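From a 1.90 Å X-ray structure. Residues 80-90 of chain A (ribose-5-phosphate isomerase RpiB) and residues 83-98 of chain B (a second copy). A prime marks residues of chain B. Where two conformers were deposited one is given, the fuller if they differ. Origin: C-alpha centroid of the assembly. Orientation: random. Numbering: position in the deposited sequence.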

# COMPACT_ATOMS: atom_id res chain seq x y z
N GLY A 80 1.10 1.62 -13.27
CA GLY A 80 1.76 0.34 -13.51
C GLY A 80 0.91 -0.69 -14.21
O GLY A 80 1.44 -1.65 -14.78
N LEU A 81 -0.41 -0.49 -14.25
CA LEU A 81 -1.29 -1.53 -14.77
C LEU A 81 -1.09 -1.78 -16.27
O LEU A 81 -0.94 -2.92 -16.68
CB LEU A 81 -2.73 -1.19 -14.46
CG LEU A 81 -3.06 -1.20 -12.94
CD1 LEU A 81 -4.44 -0.68 -12.72
CD2 LEU A 81 -2.91 -2.56 -12.34
N GLY A 82 -1.08 -0.72 -17.06
CA GLY A 82 -0.87 -0.81 -18.50
C GLY A 82 0.40 -1.54 -18.89
O GLY A 82 0.36 -2.44 -19.72
N MSE A 83 1.49 -1.22 -18.22
CA MSE A 83 2.77 -1.87 -18.44
C MSE A 83 2.77 -3.34 -18.02
O MSE A 83 3.32 -4.21 -18.75
CB MSE A 83 3.90 -1.15 -17.71
CG MSE A 83 4.29 0.20 -18.26
SE MSE A 83 4.72 0.16 -20.22
CE MSE A 83 5.51 1.99 -20.38
N SER A 84 2.15 -3.64 -16.89
CA SER A 84 2.06 -5.02 -16.41
C SER A 84 1.26 -5.90 -17.42
O SER A 84 1.62 -7.06 -17.66
CB SER A 84 1.49 -5.13 -14.99
OG SER A 84 0.13 -4.84 -14.93
N ILE A 85 0.25 -5.32 -18.04
CA ILE A 85 -0.54 -6.02 -19.06
C ILE A 85 0.25 -6.14 -20.36
O ILE A 85 0.44 -7.23 -20.88
CB ILE A 85 -1.89 -5.34 -19.27
CG1 ILE A 85 -2.76 -5.39 -18.00
CG2 ILE A 85 -2.67 -6.01 -20.38
CD1 ILE A 85 -3.84 -4.34 -17.96
N ALA A 86 0.76 -5.03 -20.88
CA ALA A 86 1.40 -5.03 -22.19
C ALA A 86 2.64 -5.90 -22.27
O ALA A 86 2.83 -6.65 -23.23
CB ALA A 86 1.72 -3.61 -22.62
N ALA A 87 3.49 -5.84 -21.24
CA ALA A 87 4.76 -6.55 -21.26
C ALA A 87 4.56 -8.05 -21.12
O ALA A 87 5.31 -8.82 -21.71
CB ALA A 87 5.73 -5.99 -20.19
N ASN A 88 3.55 -8.46 -20.37
CA ASN A 88 3.33 -9.88 -20.13
C ASN A 88 2.62 -10.61 -21.28
O ASN A 88 2.34 -11.80 -21.21
CB ASN A 88 2.62 -10.03 -18.80
CG ASN A 88 3.57 -9.84 -17.61
OD1 ASN A 88 4.69 -10.41 -17.61
ND2 ASN A 88 3.12 -9.09 -16.61
N ARG A 89 2.36 -9.90 -22.37
CA ARG A 89 1.91 -10.51 -23.63
C ARG A 89 2.96 -11.42 -24.25
O ARG A 89 2.63 -12.27 -25.07
CB ARG A 89 1.53 -9.42 -24.63
CG ARG A 89 0.17 -8.81 -24.38
CD ARG A 89 -0.97 -9.77 -24.71
NE ARG A 89 -2.24 -9.07 -24.72
CZ ARG A 89 -2.99 -8.80 -23.64
NH1 ARG A 89 -2.62 -9.18 -22.42
NH2 ARG A 89 -4.12 -8.14 -23.80
N TYR A 90 4.22 -11.24 -23.86
CA TYR A 90 5.34 -11.90 -24.52
C TYR A 90 5.86 -13.08 -23.73
O TYR A 90 6.23 -12.95 -22.55
CB TYR A 90 6.45 -10.88 -24.76
CG TYR A 90 5.98 -9.79 -25.68
CD1 TYR A 90 6.03 -9.96 -27.05
CD2 TYR A 90 5.45 -8.61 -25.17
CE1 TYR A 90 5.55 -8.99 -27.89
CE2 TYR A 90 4.98 -7.63 -25.98
CZ TYR A 90 5.02 -7.83 -27.34
OH TYR A 90 4.60 -6.85 -28.16
N MSE B 83 -0.37 -14.49 -11.20
CA MSE B 83 -1.60 -14.36 -11.94
C MSE B 83 -1.58 -13.19 -12.93
O MSE B 83 -2.06 -13.33 -14.09
CB MSE B 83 -2.80 -14.19 -11.00
CG MSE B 83 -3.20 -15.41 -10.21
SE MSE B 83 -3.50 -17.03 -11.35
CE MSE B 83 -4.34 -18.20 -9.97
N SER B 84 -1.03 -12.07 -12.51
CA SER B 84 -0.92 -10.89 -13.38
C SER B 84 -0.03 -11.22 -14.62
O SER B 84 -0.34 -10.79 -15.74
CB SER B 84 -0.43 -9.64 -12.66
OG SER B 84 0.92 -9.71 -12.31
N ILE B 85 1.00 -12.03 -14.43
CA ILE B 85 1.86 -12.45 -15.52
C ILE B 85 1.16 -13.50 -16.40
O ILE B 85 1.04 -13.32 -17.60
CB ILE B 85 3.20 -12.97 -15.00
CG1 ILE B 85 4.00 -11.85 -14.29
CG2 ILE B 85 4.07 -13.49 -16.13
CD1 ILE B 85 5.04 -12.37 -13.33
N ALA B 86 0.65 -14.56 -15.80
CA ALA B 86 0.09 -15.67 -16.56
C ALA B 86 -1.12 -15.29 -17.40
O ALA B 86 -1.23 -15.68 -18.57
CB ALA B 86 -0.26 -16.83 -15.64
N ALA B 87 -2.03 -14.49 -16.83
CA ALA B 87 -3.27 -14.15 -17.50
C ALA B 87 -3.04 -13.20 -18.66
O ALA B 87 -3.72 -13.29 -19.67
CB ALA B 87 -4.33 -13.61 -16.51
N ASN B 88 -2.06 -12.32 -18.52
CA ASN B 88 -1.81 -11.32 -19.55
C ASN B 88 -1.01 -11.84 -20.76
O ASN B 88 -0.69 -11.11 -21.69
CB ASN B 88 -1.17 -10.11 -18.90
CG ASN B 88 -2.19 -9.26 -18.15
OD1 ASN B 88 -3.30 -8.98 -18.68
ND2 ASN B 88 -1.84 -8.83 -16.94
N ARG B 89 -0.71 -13.14 -20.76
CA ARG B 89 -0.16 -13.83 -21.93
C ARG B 89 -1.15 -13.87 -23.10
O ARG B 89 -0.74 -14.07 -24.24
CB ARG B 89 0.24 -15.25 -21.56
CG ARG B 89 1.56 -15.34 -20.84
CD ARG B 89 2.75 -15.04 -21.75
NE ARG B 89 4.00 -15.40 -21.10
CZ ARG B 89 4.67 -14.63 -20.23
NH1 ARG B 89 4.25 -13.42 -19.89
NH2 ARG B 89 5.79 -15.10 -19.70
N TYR B 90 -2.43 -13.68 -22.80
CA TYR B 90 -3.49 -13.90 -23.79
C TYR B 90 -4.02 -12.61 -24.36
O TYR B 90 -4.46 -11.71 -23.62
CB TYR B 90 -4.61 -14.70 -23.14
CG TYR B 90 -4.12 -16.06 -22.72
CD1 TYR B 90 -4.09 -17.11 -23.62
CD2 TYR B 90 -3.66 -16.27 -21.43
CE1 TYR B 90 -3.59 -18.32 -23.25
CE2 TYR B 90 -3.18 -17.48 -21.04
CZ TYR B 90 -3.13 -18.50 -21.96
OH TYR B 90 -2.69 -19.71 -21.57
N ARG B 91 -4.00 -12.50 -25.68
CA ARG B 91 -4.61 -11.35 -26.33
C ARG B 91 -6.11 -11.26 -25.96
O ARG B 91 -6.82 -12.27 -25.84
CB ARG B 91 -4.40 -11.40 -27.86
CG ARG B 91 -2.92 -11.11 -28.29
CD ARG B 91 -2.66 -11.29 -29.80
NE ARG B 91 -3.31 -10.26 -30.62
CZ ARG B 91 -4.50 -10.40 -31.23
NH1 ARG B 91 -5.22 -11.53 -31.12
NH2 ARG B 91 -5.00 -9.40 -31.94
N GLY B 92 -6.56 -10.05 -25.69
CA GLY B 92 -7.92 -9.83 -25.25
C GLY B 92 -8.09 -9.80 -23.76
O GLY B 92 -9.18 -9.47 -23.30
N ILE B 93 -7.08 -10.21 -23.00
CA ILE B 93 -7.15 -10.23 -21.55
C ILE B 93 -6.41 -9.04 -21.00
O ILE B 93 -5.27 -8.77 -21.40
CB ILE B 93 -6.54 -11.55 -20.97
CG1 ILE B 93 -7.32 -12.76 -21.48
CG2 ILE B 93 -6.44 -11.49 -19.42
CD1 ILE B 93 -8.81 -12.84 -21.03
N ARG B 94 -7.06 -8.31 -20.10
CA ARG B 94 -6.43 -7.19 -19.40
C ARG B 94 -6.65 -7.43 -17.90
O ARG B 94 -7.68 -7.11 -17.34
CB ARG B 94 -7.00 -5.89 -19.92
CG ARG B 94 -6.61 -5.59 -21.39
CD ARG B 94 -7.18 -4.29 -21.96
NE ARG B 94 -8.62 -4.37 -21.91
CZ ARG B 94 -9.40 -5.03 -22.76
NH1 ARG B 94 -8.91 -5.63 -23.82
NH2 ARG B 94 -10.69 -5.11 -22.51
N ALA B 95 -5.67 -8.11 -17.30
CA ALA B 95 -5.70 -8.51 -15.92
C ALA B 95 -4.92 -7.52 -15.06
O ALA B 95 -3.70 -7.31 -15.27
CB ALA B 95 -5.13 -9.92 -15.77
N ALA B 96 -5.61 -6.94 -14.08
CA ALA B 96 -5.07 -5.82 -13.30
C ALA B 96 -4.90 -6.20 -11.82
O ALA B 96 -5.88 -6.43 -11.11
CB ALA B 96 -5.99 -4.60 -13.40
N LEU B 97 -3.66 -6.19 -11.37
CA LEU B 97 -3.28 -6.43 -9.98
C LEU B 97 -3.56 -5.13 -9.19
O LEU B 97 -2.88 -4.10 -9.39
CB LEU B 97 -1.79 -6.81 -9.94
CG LEU B 97 -1.14 -7.05 -8.58
CD1 LEU B 97 -1.97 -7.94 -7.72
CD2 LEU B 97 0.30 -7.59 -8.71
N CYS B 98 -4.56 -5.17 -8.33
CA CYS B 98 -5.01 -3.99 -7.60
C CYS B 98 -4.89 -4.21 -6.11
O CYS B 98 -5.45 -5.19 -5.57
CB CYS B 98 -6.46 -3.67 -7.96
SG CYS B 98 -6.75 -3.32 -9.72
O HOH W 1 -1.62 -6.40 -13.68
O HOH W 2 0.21 -12.58 -26.45
O HOH W 3 1.77 -14.96 -25.12

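Two copies of the same chain meet here around a near-twofold pairing of Asn88 and Arg89 with Asn88′ and Arg89′, burying 712 Å² in all. Along chain B, Ser84′ lies 7.2 Å, CA to CA, from its counterpart Ser84, and Ile85′ lays CG2 3.5 Å from Asn88 OD1. At Asn88′ the chains close in. Its CA-to-CB bond points toward chain A, but the carboxamide works mainly at home: OD1 accepts from Ala95′ N (2.9 Å) and ND2 donates to Ala95′ O (2.9 Å), a two-pronged grip that a carboxamide, with donor and acceptor side by side, suits exactly. This ties Asn88′ to Ala95′ at the start of the strand 95′-97′.

The carbonyls Asn88 O and Asn88′ O stand only 3.1 Å apart, two acceptors that cannot bond each other. Arginine supplies the missing donors: Arg89′ NH1 reaches Asn88 O and Arg89 NH1 reaches Asn88′ O, both at 2.8 Å. The Arg89 guanidinium lies against the Tyr90′–Ile93′ turn, with Tyr90′ O and Arg91′ CA over one guanidinium face. Gly92′ has a positive phi that suits glycine, and Ile93′ O accepts from Arg89 NH2 at 2.7 Å.

Beyond, Ile85 CG1 packs 3.5 Å from Ala95′ O, while water 1 links Ser84 OG to Ala95′ O and Leu97′ N. The small Ala96′ CB receives Leu81 CD2 at 3.8 Å.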